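Local coordinates for protein glycoside transferase (Listeria monocytogenes, PDB 6R2M) that probably hydrolyses exopolysaccharide outside the cell, as an extracellular glycoside hydrolase, at residues Ala99-Gln112 with Ser161-Tyr173. Sequence-based numbering, arbitrary orientation.
Sequences AIVDDFRITEALYQ and SYLNIQAMQQINY
F104 puts its ring into segment 161-173, among A167, M168, N164 and Y173. F104 CB touches A167 CB at 3.7 Å. F104 CZ reaches M168 CG at 3.7 Å. M168 SD lies obliquely to the ring, a Met-aromatic contact. Two oxygens, Y162 O and Y173 OH, approach the F104 ring at its edge, near its plane. The F104 side chain also touches L130 of helix 120-136. Nearer the start of helix 100-116, V101 CG1, turned by a chi1 of 60°, stands over the Y162 ring, 3.5 Å from the centroid, a CH-pi contact. I100 CG1 and A99 CB touch the same ring obliquely.

Segments 100-112 and 165-170 cross at 72°, their axes 9.2 Å apart at closest approach, in a helix-rich chain consistent with the (alpha/alpha)6 barrel of related glycoside hydrolases. The 3-10 turn at Y162 and the loop at N164 extend the contact. N164 is the N-cap of helix 165-170. Its OD1 accepts from A167 N at 3.0 Å, with the donor above the carbonyl plane. Its ND2 donates to a water that donates to V101 O. A Schellman motif with N172 as C-prime ends this helix.

Further out, the Q170 amide lies over one face of the Y111 ring, offset toward its rim and tilted 36° from its plane. Q170 CG comes to 3.3 Å of Y111 CE2. Y111 OH is hydrogen-bonded to OD1 of D127 in helix 120-136. E108 bends at chi2 and packs CG on A167 CB. Q166 NE2 donates to E108 OE1 at 2.9 Å, almost end-on to its C-O bond. A water donates to both E108 OE2 and Q170 OE1.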
loop_
_atom_site.group_PDB
_atom_site.type_symbol
_atom_site.label_atom_id
_atom_site.label_comp_id
_atom_site.label_asym_id
_atom_site.label_seq_id
_atom_site.Cartn_x
_atom_site.Cartn_y
_atom_site.Cartn_z
ATOM N N ALA A 99 1.817 -3.125 -11.488
ATOM C CA ALA A 99 0.600 -3.151 -10.676
ATOM C C ALA A 99 0.361 -1.714 -10.258
ATOM O O ALA A 99 1.255 -1.104 -9.661
ATOM C CB ALA A 99 0.748 -4.064 -9.449
ATOM N N ILE A 100 -0.804 -1.145 -10.599
ATOM C CA ILE A 100 -0.938 0.305 -10.432
ATOM C C ILE A 100 -0.758 0.716 -8.978
ATOM O O ILE A 100 -0.223 1.793 -8.705
ATOM C CB ILE A 100 -2.264 0.854 -10.996
ATOM C CG1 ILE A 100 -3.495 0.288 -10.264
ATOM C CG2 ILE A 100 -2.311 0.686 -12.504
ATOM C CD1 ILE A 100 -4.832 0.870 -10.782
ATOM N N VAL A 101 -1.167 -0.132 -8.031
ATOM C CA VAL A 101 -1.052 0.225 -6.617
ATOM C C VAL A 101 0.408 0.462 -6.250
ATOM O O VAL A 101 0.725 1.358 -5.454
ATOM C CB VAL A 101 -1.716 -0.857 -5.733
ATOM C CG1 VAL A 101 -1.064 -2.262 -5.918
ATOM C CG2 VAL A 101 -1.769 -0.428 -4.267
ATOM N N ASP A 102 1.320 -0.314 -6.847
ATOM C CA ASP A 102 2.745 -0.171 -6.563
ATOM C C ASP A 102 3.345 1.035 -7.274
ATOM O O ASP A 102 4.250 1.685 -6.722
ATOM C CB ASP A 102 3.486 -1.461 -6.938
ATOM C CG ASP A 102 2.991 -2.664 -6.132
ATOM O OD1 ASP A 102 2.589 -2.473 -4.964
ATOM O OD2 ASP A 102 2.975 -3.799 -6.662
ATOM N N ASP A 103 2.849 1.364 -8.480
ATOM C CA ASP A 103 3.282 2.588 -9.144
ATOM C C ASP A 103 2.882 3.800 -8.326
ATOM O O ASP A 103 3.682 4.717 -8.135
ATOM C CB ASP A 103 2.660 2.732 -10.532
ATOM C CG ASP A 103 3.020 1.617 -11.476
ATOM O OD1 ASP A 103 3.867 0.759 -11.144
ATOM O OD2 ASP A 103 2.436 1.626 -12.584
ATOM N N PHE A 104 1.625 3.813 -7.857
ATOM C CA PHE A 104 1.099 4.913 -7.046
ATOM C C PHE A 104 1.945 5.120 -5.798
ATOM O O PHE A 104 2.280 6.253 -5.433
ATOM C CB PHE A 104 -0.352 4.626 -6.635
ATOM C CG PHE A 104 -1.355 4.689 -7.754
ATOM C CD1 PHE A 104 -1.134 5.454 -8.897
ATOM C CD2 PHE A 104 -2.539 3.964 -7.642
ATOM C CE1 PHE A 104 -2.089 5.493 -9.907
ATOM C CE2 PHE A 104 -3.486 3.997 -8.634
ATOM C CZ PHE A 104 -3.260 4.773 -9.777
ATOM N N ARG A 105 2.286 4.030 -5.119
ATOM C CA ARG A 105 3.064 4.137 -3.890
ATOM C C ARG A 105 4.450 4.705 -4.166
ATOM O O ARG A 105 4.918 5.592 -3.452
ATOM C CB ARG A 105 3.177 2.770 -3.217
ATOM C CG ARG A 105 3.894 2.867 -1.878
ATOM C CD ARG A 105 4.089 1.491 -1.261
ATOM N NE ARG A 105 2.810 0.817 -1.030
ATOM C CZ ARG A 105 2.334 -0.174 -1.771
ATOM N NH1 ARG A 105 3.002 -0.623 -2.835
ATOM N NH2 ARG A 105 1.169 -0.723 -1.452
ATOM N N ILE A 106 5.111 4.222 -5.218
ATOM C CA ILE A 106 6.473 4.654 -5.512
ATOM C C ILE A 106 6.486 6.118 -5.936
ATOM O O ILE A 106 7.333 6.898 -5.487
ATOM C CB ILE A 106 7.091 3.734 -6.581
ATOM C CG1 ILE A 106 7.485 2.402 -5.920
ATOM C CG2 ILE A 106 8.321 4.371 -7.231
ATOM C CD1 ILE A 106 7.722 1.239 -6.894
ATOM N N THR A 107 5.562 6.509 -6.827
ATOM C CA THR A 107 5.555 7.892 -7.284
ATOM C C THR A 107 5.183 8.836 -6.154
ATOM O O THR A 107 5.768 9.914 -6.042
ATOM C CB THR A 107 4.612 8.089 -8.472
ATOM O OG1 THR A 107 3.277 7.674 -8.133
ATOM C CG2 THR A 107 5.111 7.291 -9.661
ATOM N N GLU A 108 4.259 8.427 -5.271
ATOM C CA GLU A 108 3.967 9.244 -4.098
ATOM C C GLU A 108 5.209 9.432 -3.238
ATOM O O GLU A 108 5.491 10.540 -2.780
ATOM C CB GLU A 108 2.845 8.616 -3.273
ATOM C CG GLU A 108 1.468 8.981 -3.789
ATOM C CD GLU A 108 1.203 10.475 -3.678
ATOM O OE1 GLU A 108 1.132 10.983 -2.541
ATOM O OE2 GLU A 108 1.083 11.140 -4.722
ATOM N N ALA A 109 5.981 8.367 -3.036
ATOM C CA ALA A 109 7.188 8.473 -2.233
ATOM C C ALA A 109 8.195 9.412 -2.883
ATOM O O ALA A 109 8.830 10.224 -2.203
ATOM C CB ALA A 109 7.776 7.080 -2.018
ATOM N N LEU A 110 8.319 9.344 -4.212
ATOM C CA LEU A 110 9.231 10.226 -4.926
ATOM C C LEU A 110 8.814 11.684 -4.816
ATOM O O LEU A 110 9.672 12.564 -4.655
ATOM C CB LEU A 110 9.308 9.809 -6.391
ATOM C CG LEU A 110 10.142 8.546 -6.665
ATOM C CD1 LEU A 110 9.838 8.082 -8.062
ATOM C CD2 LEU A 110 11.635 8.794 -6.507
ATOM N N TYR A 111 7.514 11.966 -4.935
ATOM C CA TYR A 111 7.056 13.345 -4.786
ATOM C C TYR A 111 7.376 13.868 -3.393
ATOM O O TYR A 111 7.864 14.994 -3.234
ATOM C CB TYR A 111 5.554 13.440 -5.055
ATOM C CG TYR A 111 5.157 13.396 -6.510
ATOM C CD1 TYR A 111 5.695 14.278 -7.435
ATOM C CD2 TYR A 111 4.226 12.476 -6.948
ATOM C CE1 TYR A 111 5.311 14.235 -8.757
ATOM C CE2 TYR A 111 3.840 12.418 -8.268
ATOM C CZ TYR A 111 4.384 13.305 -9.160
ATOM O OH TYR A 111 3.988 13.252 -10.478
ATOM N N GLN A 112 7.093 13.064 -2.367
ATOM C CA GLN A 112 7.359 13.486 -0.994
ATOM C C GLN A 112 8.851 13.655 -0.753
ATOM O O GLN A 112 9.271 14.615 -0.102
ATOM C CB GLN A 112 6.776 12.475 -0.005
ATOM C CG GLN A 112 5.264 12.376 -0.045
ATOM C CD GLN A 112 4.600 13.695 0.297
ATOM O OE1 GLN A 112 3.684 14.148 -0.398
ATOM N NE2 GLN A 112 5.067 14.325 1.362
ATOM N N SER A 161 -8.905 -2.206 -4.143
ATOM C CA SER A 161 -7.815 -2.095 -3.181
ATOM C C SER A 161 -6.532 -1.557 -3.801
ATOM O O SER A 161 -5.590 -1.258 -3.064
ATOM C CB SER A 161 -7.552 -3.455 -2.531
ATOM O OG SER A 161 -7.010 -4.374 -3.477
ATOM N N TYR A 162 -6.474 -1.434 -5.120
ATOM C CA TYR A 162 -5.331 -0.860 -5.799
ATOM C C TYR A 162 -5.428 0.659 -5.918
ATOM O O TYR A 162 -4.476 1.289 -6.391
ATOM C CB TYR A 162 -5.202 -1.470 -7.197
ATOM C CG TYR A 162 -4.468 -2.797 -7.286
ATOM C CD1 TYR A 162 -4.357 -3.648 -6.180
ATOM C CD2 TYR A 162 -3.872 -3.186 -8.482
ATOM C CE1 TYR A 162 -3.680 -4.864 -6.287
ATOM C CE2 TYR A 162 -3.210 -4.392 -8.599
ATOM C CZ TYR A 162 -3.100 -5.217 -7.495
ATOM O OH TYR A 162 -2.420 -6.415 -7.618
ATOM N N LEU A 163 -6.541 1.269 -5.501
ATOM C CA LEU A 163 -6.710 2.699 -5.712
ATOM C C LEU A 163 -5.949 3.486 -4.654
ATOM O O LEU A 163 -5.978 3.158 -3.460
ATOM C CB LEU A 163 -8.185 3.092 -5.685
ATOM C CG LEU A 163 -9.071 2.501 -6.781
ATOM C CD1 LEU A 163 -10.532 2.806 -6.494
ATOM C CD2 LEU A 163 -8.708 3.021 -8.154
ATOM N N ASN A 164 -5.254 4.524 -5.104
ATOM C CA ASN A 164 -4.546 5.446 -4.230
ATOM C C ASN A 164 -5.069 6.815 -4.639
ATOM O O ASN A 164 -4.657 7.349 -5.670
ATOM C CB ASN A 164 -3.036 5.303 -4.407
ATOM C CG ASN A 164 -2.237 6.178 -3.466
ATOM O OD1 ASN A 164 -2.585 7.335 -3.202
ATOM N ND2 ASN A 164 -1.135 5.633 -2.976
ATOM N N ILE A 165 -6.032 7.346 -3.879
ATOM C CA ILE A 165 -6.723 8.559 -4.311
ATOM C C ILE A 165 -5.756 9.730 -4.386
ATOM O O ILE A 165 -5.798 10.531 -5.324
ATOM C CB ILE A 165 -7.906 8.865 -3.373
ATOM C CG1 ILE A 165 -8.920 7.719 -3.412
ATOM C CG2 ILE A 165 -8.563 10.220 -3.742
ATOM C CD1 ILE A 165 -9.370 7.298 -4.819
ATOM N N GLN A 166 -4.873 9.859 -3.398
ATOM C CA GLN A 166 -3.905 10.952 -3.431
ATOM C C GLN A 166 -3.047 10.896 -4.693
ATOM O O GLN A 166 -2.860 11.917 -5.369
ATOM C CB GLN A 166 -3.034 10.919 -2.171
ATOM C CG GLN A 166 -1.882 11.913 -2.216
ATOM C CD GLN A 166 -1.571 12.528 -0.868
ATOM O OE1 GLN A 166 -2.472 12.882 -0.106
ATOM N NE2 GLN A 166 -0.284 12.645 -0.558
ATOM N N ALA A 167 -2.558 9.706 -5.053
ATOM C CA ALA A 167 -1.713 9.602 -6.238
ATOM C C ALA A 167 -2.506 9.917 -7.501
ATOM O O ALA A 167 -1.996 10.568 -8.422
ATOM C CB ALA A 167 -1.092 8.208 -6.331
ATOM N N MET A 168 -3.756 9.475 -7.559
ATOM C CA MET A 168 -4.559 9.712 -8.754
ATOM C C MET A 168 -4.881 11.188 -8.930
ATOM O O MET A 168 -4.951 11.673 -10.067
ATOM C CB MET A 168 -5.843 8.883 -8.702
ATOM C CG MET A 168 -5.576 7.408 -8.714
ATOM S SD MET A 168 -7.085 6.452 -8.523
ATOM C CE MET A 168 -7.994 6.990 -9.977
ATOM N N GLN A 169 -5.069 11.919 -7.829
ATOM C CA GLN A 169 -5.297 13.355 -7.948
ATOM C C GLN A 169 -4.028 14.082 -8.376
ATOM O O GLN A 169 -4.107 15.095 -9.084
ATOM C CB GLN A 169 -5.834 13.906 -6.624
ATOM C CG GLN A 169 -7.181 13.318 -6.233
ATOM C CD GLN A 169 -7.593 13.656 -4.813
ATOM O OE1 GLN A 169 -6.760 13.958 -3.960
ATOM N NE2 GLN A 169 -8.893 13.588 -4.550
ATOM N N GLN A 170 -2.861 13.570 -7.985
ATOM C CA GLN A 170 -1.595 14.195 -8.360
ATOM C C GLN A 170 -1.401 14.236 -9.875
ATOM O O GLN A 170 -0.758 15.158 -10.394
ATOM C CB GLN A 170 -0.436 13.451 -7.700
ATOM C CG GLN A 170 0.922 13.929 -8.153
ATOM C CD GLN A 170 1.249 15.313 -7.627
ATOM O OE1 GLN A 170 0.954 15.632 -6.476
ATOM N NE2 GLN A 170 1.857 16.148 -8.475
ATOM N N ILE A 171 -1.941 13.258 -10.598
ATOM C CA ILE A 171 -1.782 13.184 -12.045
ATOM C C ILE A 171 -3.094 13.471 -12.771
ATOM O O ILE A 171 -3.193 13.254 -13.977
ATOM C CB ILE A 171 -1.171 11.829 -12.460
ATOM C CG1 ILE A 171 -0.496 11.909 -13.839
ATOM C CG2 ILE A 171 -2.181 10.704 -12.375
ATOM C CD1 ILE A 171 0.739 12.772 -13.858
ATOM N N ASN A 172 -4.102 13.974 -12.057
ATOM C CA ASN A 172 -5.336 14.491 -12.663
ATOM C C ASN A 172 -6.056 13.461 -13.534
ATOM O O ASN A 172 -6.400 13.729 -14.686
ATOM C CB ASN A 172 -5.044 15.753 -13.475
ATOM C CG ASN A 172 -4.474 16.857 -12.624
ATOM O OD1 ASN A 172 -3.306 17.242 -12.776
ATOM N ND2 ASN A 172 -5.289 17.374 -11.717
ATOM N N TYR A 173 -6.307 12.280 -12.978
ATOM C CA TYR A 173 -7.250 11.386 -13.635
ATOM C C TYR A 173 -8.576 12.106 -13.845
ATOM O O TYR A 173 -8.987 12.939 -13.031
ATOM C CB TYR A 173 -7.493 10.130 -12.798
ATOM C CG TYR A 173 -6.463 9.026 -12.922
ATOM C CD1 TYR A 173 -5.279 9.083 -12.195
ATOM C CD2 TYR A 173 -6.696 7.904 -13.708
ATOM C CE1 TYR A 173 -4.350 8.082 -12.257
ATOM C CE2 TYR A 173 -5.751 6.886 -13.789
ATOM C CZ TYR A 173 -4.578 6.988 -13.050
ATOM O OH TYR A 173 -3.615 6.009 -13.087
HETATM O O HOH W 1 -0.471 2.918 -3.356
HETATM O O HOH W 2 1.478 13.976 -4.439
HETATM O O HOH W 3 0.805 15.496 0.590
#